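Cystathionine gamma-synthase (Xanthomonas oryzae pv. oryzae KACC 10331, PDB 6LD7) probably makes cystathionine for methionine biosynthesis as a pyridoxal 5'-phosphate-dependent enzyme of the trans-sulfuration family. Local coordinates at residues L188-L192 against L259-L263; V265-A270 against I375-A380. The protein carries 1 engineered substitution. All coordinates share one frame; numbering follows the deposited sequence.

Contact 1 (L188-L192 against L259-L263); sequences LSPAL and LDARL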
loop_
_atom_site.group_PDB
_atom_site.type_symbol
_atom_site.label_atom_id
_atom_site.label_comp_id
_atom_site.label_asym_id
_atom_site.label_seq_id
_atom_site.Cartn_x
_atom_site.Cartn_y
_atom_site.Cartn_z
ATOM N N LEU C 188 -13.151 21.147 -12.839
ATOM C CA LEU C 188 -12.558 21.007 -14.209
ATOM C C LEU C 188 -11.115 20.464 -14.173
ATOM O O LEU C 188 -10.598 20.010 -15.241
ATOM C CB LEU C 188 -12.526 22.379 -14.914
ATOM C CG LEU C 188 -13.893 22.919 -15.305
ATOM C CD1 LEU C 188 -13.771 24.344 -15.879
ATOM C CD2 LEU C 188 -14.463 21.992 -16.360
ATOM N N SER C 189 -10.407 20.622 -13.063
ATOM C CA SER C 189 -8.990 20.221 -12.919
ATOM C C SER C 189 -8.139 21.195 -13.686
ATOM O O SER C 189 -8.595 21.882 -14.593
ATOM C CB SER C 189 -8.735 18.778 -13.393
ATOM O OG SER C 189 -8.378 18.702 -14.794
ATOM N N PRO C 190 -6.824 21.107 -13.474
ATOM C CA PRO C 190 -5.891 21.976 -14.155
ATOM C C PRO C 190 -5.788 21.697 -15.641
ATOM O O PRO C 190 -5.333 22.567 -16.372
ATOM C CB PRO C 190 -4.551 21.669 -13.521
ATOM C CG PRO C 190 -4.904 20.941 -12.221
ATOM C CD PRO C 190 -6.176 20.193 -12.502
ATOM N N ALA C 191 -6.187 20.523 -16.097
ATOM C CA ALA C 191 -6.094 20.243 -17.545
ATOM C C ALA C 191 -7.129 21.101 -18.297
ATOM O O ALA C 191 -6.989 21.209 -19.481
ATOM C CB ALA C 191 -6.388 18.781 -17.786
ATOM N N LEU C 192 -8.237 21.501 -17.682
ATOM C CA LEU C 192 -9.366 22.193 -18.383
ATOM C C LEU C 192 -9.509 23.690 -18.036
ATOM O O LEU C 192 -10.185 24.406 -18.764
ATOM C CB LEU C 192 -10.648 21.406 -18.098
ATOM C CG LEU C 192 -10.720 20.034 -18.733
ATOM C CD1 LEU C 192 -12.065 19.362 -18.496
ATOM C CD2 LEU C 192 -10.357 20.112 -20.219
ATOM N N LEU C 259 -4.762 11.696 -16.373
ATOM C CA LEU C 259 -5.843 12.734 -16.289
ATOM C C LEU C 259 -6.253 13.181 -17.718
ATOM O O LEU C 259 -7.451 13.347 -17.997
ATOM C CB LEU C 259 -5.333 13.942 -15.488
ATOM C CG LEU C 259 -6.259 15.133 -15.402
ATOM C CD1 LEU C 259 -7.584 14.767 -14.772
ATOM C CD2 LEU C 259 -5.611 16.238 -14.627
ATOM N N ASP C 260 -5.305 13.484 -18.534
ATOM C CA ASP C 260 -5.534 13.891 -19.938
ATOM C C ASP C 260 -6.274 12.779 -20.688
ATOM O O ASP C 260 -7.268 13.064 -21.373
ATOM C CB ASP C 260 -4.224 14.111 -20.694
ATOM C CG ASP C 260 -4.424 14.217 -22.267
ATOM O OD1 ASP C 260 -4.975 15.234 -22.558
ATOM O OD2 ASP C 260 -3.995 13.288 -23.230
ATOM N N ALA C 261 -5.796 11.547 -20.619
ATOM C CA ALA C 261 -6.376 10.410 -21.347
ATOM C C ALA C 261 -7.776 10.148 -20.828
ATOM O O ALA C 261 -8.668 9.799 -21.632
ATOM C CB ALA C 261 -5.531 9.192 -21.189
ATOM N N ARG C 262 -7.990 10.259 -19.510
ATOM C CA ARG C 262 -9.332 10.091 -18.930
ATOM C C ARG C 262 -10.287 11.214 -19.413
ATOM O O ARG C 262 -11.430 10.910 -19.889
ATOM C CB ARG C 262 -9.307 10.086 -17.392
ATOM C CG ARG C 262 -8.703 8.782 -16.880
ATOM C CD ARG C 262 -8.657 8.670 -15.351
ATOM N NE ARG C 262 -7.590 9.500 -14.778
ATOM C CZ ARG C 262 -7.807 10.585 -14.036
ATOM N NH1 ARG C 262 -9.044 11.027 -13.843
ATOM N NH2 ARG C 262 -6.786 11.202 -13.454
ATOM N N LEU C 263 -9.874 12.432 -19.340
ATOM C CA LEU C 263 -10.760 13.612 -19.700
ATOM C C LEU C 263 -11.146 13.549 -21.201
ATOM O O LEU C 263 -12.237 14.017 -21.562
ATOM C CB LEU C 263 -10.022 14.910 -19.371
ATOM C CG LEU C 263 -10.049 15.257 -17.877
ATOM C CD1 LEU C 263 -9.136 16.424 -17.600
ATOM C CD2 LEU C 263 -11.456 15.466 -17.300
#
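Leu263 meets Ala191 through its CD1 methyl, which lies 3.6 Å from Ala191 CB, and this pair is the closest apolar approach in a contact that has no hydrogen bond between its two segments. The same methyl also lies near Leu192, whose CG and CD1 are reached by the two branches of Leu263: the two leucines extend toward each other and meet tip to tip, with Leu192 CD1 and Leu263 CD2 4.1 Å apart. Leu259 comes in one helical turn earlier. With CG anti to the backbone N (chi1 175°), it carries CD2 to 4.1 Å from Ala191 CB, so that the alanine methyl is shared between two leucines on one face of the helix.

The chain has the fold-type I (aspartate aminotransferase-like) architecture of this PLP-dependent family, whose large domain is built on the seven-stranded sheet, and the loop packed on the helix follows strand 180-184 of that sheet. The contact therefore joins a loop beyond a sheet strand to the first turn of helix 259-277, whose Ala261 and Arg262 pack on Val265 and Thr258 of the second subunit.

The polar interactions stay inside the loop. Ser189 forms an ST turn: its OG accepts the Ala191 N-H at 3.1 Å and 146°, and it donates to Leu188 O at 2.6 Å, in the carbonyl plane on a lone pair. A backbone bond from Leu192 N to Ser189 O ties the next residue into the turn. Ser189 OG, which donates one bond and accepts one within its own segment, lies 3.7 Å from both Leu259 CD2 and Leu263 CD1.

Contact 2 (V265-A270 against I375-A380); sequences VHQENA and IGIESA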
loop_
_atom_site.group_PDB
_atom_site.type_symbol
_atom_site.label_atom_id
_atom_site.label_comp_id
_atom_site.label_asym_id
_atom_site.label_seq_id
_atom_site.Cartn_x
_atom_site.Cartn_y
_atom_site.Cartn_z
ATOM N N VAL C 265 -12.008 10.953 -22.863
ATOM C CA VAL C 265 -13.169 10.038 -22.932
ATOM C C VAL C 265 -14.322 10.658 -22.132
ATOM O O VAL C 265 -15.462 10.576 -22.591
ATOM C CB VAL C 265 -12.792 8.639 -22.460
ATOM C CG1 VAL C 265 -14.020 7.740 -22.502
ATOM C CG2 VAL C 265 -11.639 8.088 -23.263
ATOM N N HIS C 266 -14.062 11.197 -20.909
ATOM C CA HIS C 266 -15.128 11.772 -20.086
ATOM C C HIS C 266 -15.881 12.779 -20.987
ATOM O O HIS C 266 -17.115 12.837 -20.979
ATOM C CB HIS C 266 -14.544 12.559 -18.875
ATOM C CG HIS C 266 -14.081 11.756 -17.712
ATOM N ND1 HIS C 266 -14.974 11.082 -16.909
ATOM C CD2 HIS C 266 -12.881 11.694 -17.111
ATOM C CE1 HIS C 266 -14.291 10.516 -15.946
ATOM N NE2 HIS C 266 -13.018 10.899 -16.014
ATOM N N GLN C 267 -15.151 13.654 -21.658
ATOM C CA GLN C 267 -15.825 14.777 -22.393
ATOM C C GLN C 267 -16.538 14.273 -23.671
ATOM O O GLN C 267 -17.638 14.807 -24.009
ATOM C CB GLN C 267 -14.811 15.865 -22.688
ATOM C CG GLN C 267 -14.404 16.609 -21.438
ATOM C CD GLN C 267 -13.514 17.782 -21.755
ATOM O OE1 GLN C 267 -13.884 18.965 -21.587
ATOM N NE2 GLN C 267 -12.322 17.459 -22.213
ATOM N N GLU C 268 -15.997 13.270 -24.338
ATOM C CA GLU C 268 -16.702 12.607 -25.471
ATOM C C GLU C 268 -18.037 12.043 -24.974
ATOM O O GLU C 268 -19.075 12.293 -25.582
ATOM C CB GLU C 268 -15.834 11.510 -26.064
ATOM C CG GLU C 268 -16.503 10.843 -27.221
ATOM C CD GLU C 268 -15.806 9.629 -27.868
ATOM O OE1 GLU C 268 -16.482 8.833 -28.593
ATOM O OE2 GLU C 268 -14.594 9.509 -27.727
ATOM N N ASN C 269 -18.035 11.398 -23.821
ATOM C CA ASN C 269 -19.269 10.800 -23.264
ATOM C C ASN C 269 -20.258 11.901 -22.887
ATOM O O ASN C 269 -21.447 11.772 -23.191
ATOM C CB ASN C 269 -18.971 9.919 -22.057
ATOM C CG ASN C 269 -18.328 8.616 -22.479
ATOM O OD1 ASN C 269 -18.400 8.223 -23.671
ATOM N ND2 ASN C 269 -17.784 7.910 -21.497
ATOM N N ALA C 270 -19.789 12.972 -22.266
ATOM C CA ALA C 270 -20.667 14.057 -21.803
ATOM C C ALA C 270 -21.329 14.762 -22.996
ATOM O O ALA C 270 -22.542 15.008 -22.928
ATOM C CB ALA C 270 -19.883 15.042 -20.966
ATOM N N ILE C 375 -20.103 11.879 -15.294
ATOM C CA ILE C 375 -19.989 10.952 -16.441
ATOM C C ILE C 375 -18.569 10.408 -16.470
ATOM O O ILE C 375 -17.582 11.172 -16.451
ATOM C CB ILE C 375 -20.429 11.675 -17.708
ATOM C CG1 ILE C 375 -21.939 11.950 -17.574
ATOM C CG2 ILE C 375 -20.086 10.873 -18.959
ATOM C CD1 ILE C 375 -22.384 13.079 -18.386
ATOM N N GLY C 376 -18.511 9.096 -16.441
ATOM C CA GLY C 376 -17.240 8.348 -16.444
ATOM C C GLY C 376 -16.730 8.044 -17.849
ATOM O O GLY C 376 -17.070 8.799 -18.828
ATOM N N ILE C 377 -15.870 7.018 -17.928
ATOM C CA ILE C 377 -15.177 6.642 -19.168
ATOM C C ILE C 377 -15.597 5.266 -19.692
ATOM O O ILE C 377 -14.864 4.726 -20.602
ATOM C CB ILE C 377 -13.677 6.728 -18.966
ATOM C CG1 ILE C 377 -13.141 5.679 -17.996
ATOM C CG2 ILE C 377 -13.353 8.128 -18.557
ATOM C CD1 ILE C 377 -11.662 5.648 -17.968
ATOM N N GLU C 378 -16.781 4.832 -19.326
ATOM C CA GLU C 378 -17.406 3.641 -19.932
ATOM C C GLU C 378 -17.673 3.951 -21.404
ATOM O O GLU C 378 -17.682 5.114 -21.786
ATOM C CB GLU C 378 -18.749 3.352 -19.251
ATOM C CG GLU C 378 -18.628 3.008 -17.791
ATOM C CD GLU C 378 -18.772 4.155 -16.813
ATOM O OE1 GLU C 378 -18.695 5.286 -17.252
ATOM O OE2 GLU C 378 -18.859 3.900 -15.603
ATOM N N SER C 379 -18.108 2.982 -22.184
ATOM C CA SER C 379 -18.325 3.282 -23.627
ATOM C C SER C 379 -19.611 4.101 -23.767
ATOM O O SER C 379 -20.657 3.789 -23.086
ATOM C CB SER C 379 -18.326 2.051 -24.433
ATOM O OG SER C 379 -19.535 1.397 -24.198
ATOM N N ALA C 380 -19.539 5.149 -24.581
ATOM C CA ALA C 380 -20.704 6.020 -24.819
ATOM C C ALA C 380 -21.937 5.175 -25.118
ATOM O O ALA C 380 -23.052 5.485 -24.623
ATOM C CB ALA C 380 -20.407 6.948 -25.949
HETATM O O HOH W 1 -16.926 6.326 -24.727
#
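His266 and Asn269, less than one helical turn apart, together bond three carbonyls of the segment 375-380. His266 ND1 donates to Ile375 O at 2.6 Å, on a lone pair in the carbonyl plane, with the oxygen 18° out of the ring plane. Beside this edge contact, one face of the imidazole is covered by Ile377: its CG2 methyl stands 3.6 Å from the centroid of the His266 ring, only 5° off the normal, a CH-pi contact that fixes the ring from above. Tyr210 adds an edge-to-face contact to the same ring. The tight packing continues along the side of the helix that meets the loop. Val265 CG1 lies 3.7 Å from Ile377 CB, the two side chains crossing at about a right angle, and Ile375 CG2 presses on Asn269 CB at 3.4 Å. Ile375 CD1 reaches on to Ala270.

Here the chain has just left strand 370-374 of the five-stranded sheet and is about to enter helix 380-396, with Ser379 at its N-cap. The connecting loop is laid across helix 259-277, and Asn269 ND2 links two of its carbonyls. With CG anti to the carbonyl carbon, beside the backbone N (chi1 -74°), the amide is carried to the loop. Both ND2 hydrogens are used: one bond goes to Gly376 O at 2.9 Å, close to the amide plane, the other to Glu378 O at 2.8 Å, tilted further from it.

Toward the more exposed end, around Ala380, water takes over from direct bonding. One water donates to Asn269 OD1 at 2.6 Å and to Glu378 O, and accepts from Ala380 N. Glu378 sets out away from helix 259-277; its carboxylate bonds Ser343 and forms a salt bridge to Arg22 of the second subunit.

In the fold
Both contacts use helix 259-277: contact 1 takes its opening turn, contact 2 the stretch that follows, and their centres lie about 13 Å apart. Contact 1 is the deeper in the chain, about 12 Å from its centre against about 18 Å for contact 2, though both are largely buried. Their chemistry differs. In the first, the contact between helix and loop is apolar apart from Ser189 OG, and no hydrogen bond crosses; in the second, helix side chains bond to loop carbonyls, and a water enters near the partly exposed end. They touch at two places, Leu192 CD1 on Gln267 OE1 and Arg262 O on Ile377 CG2, each 3.6 Å apart, and both touch the second subunit.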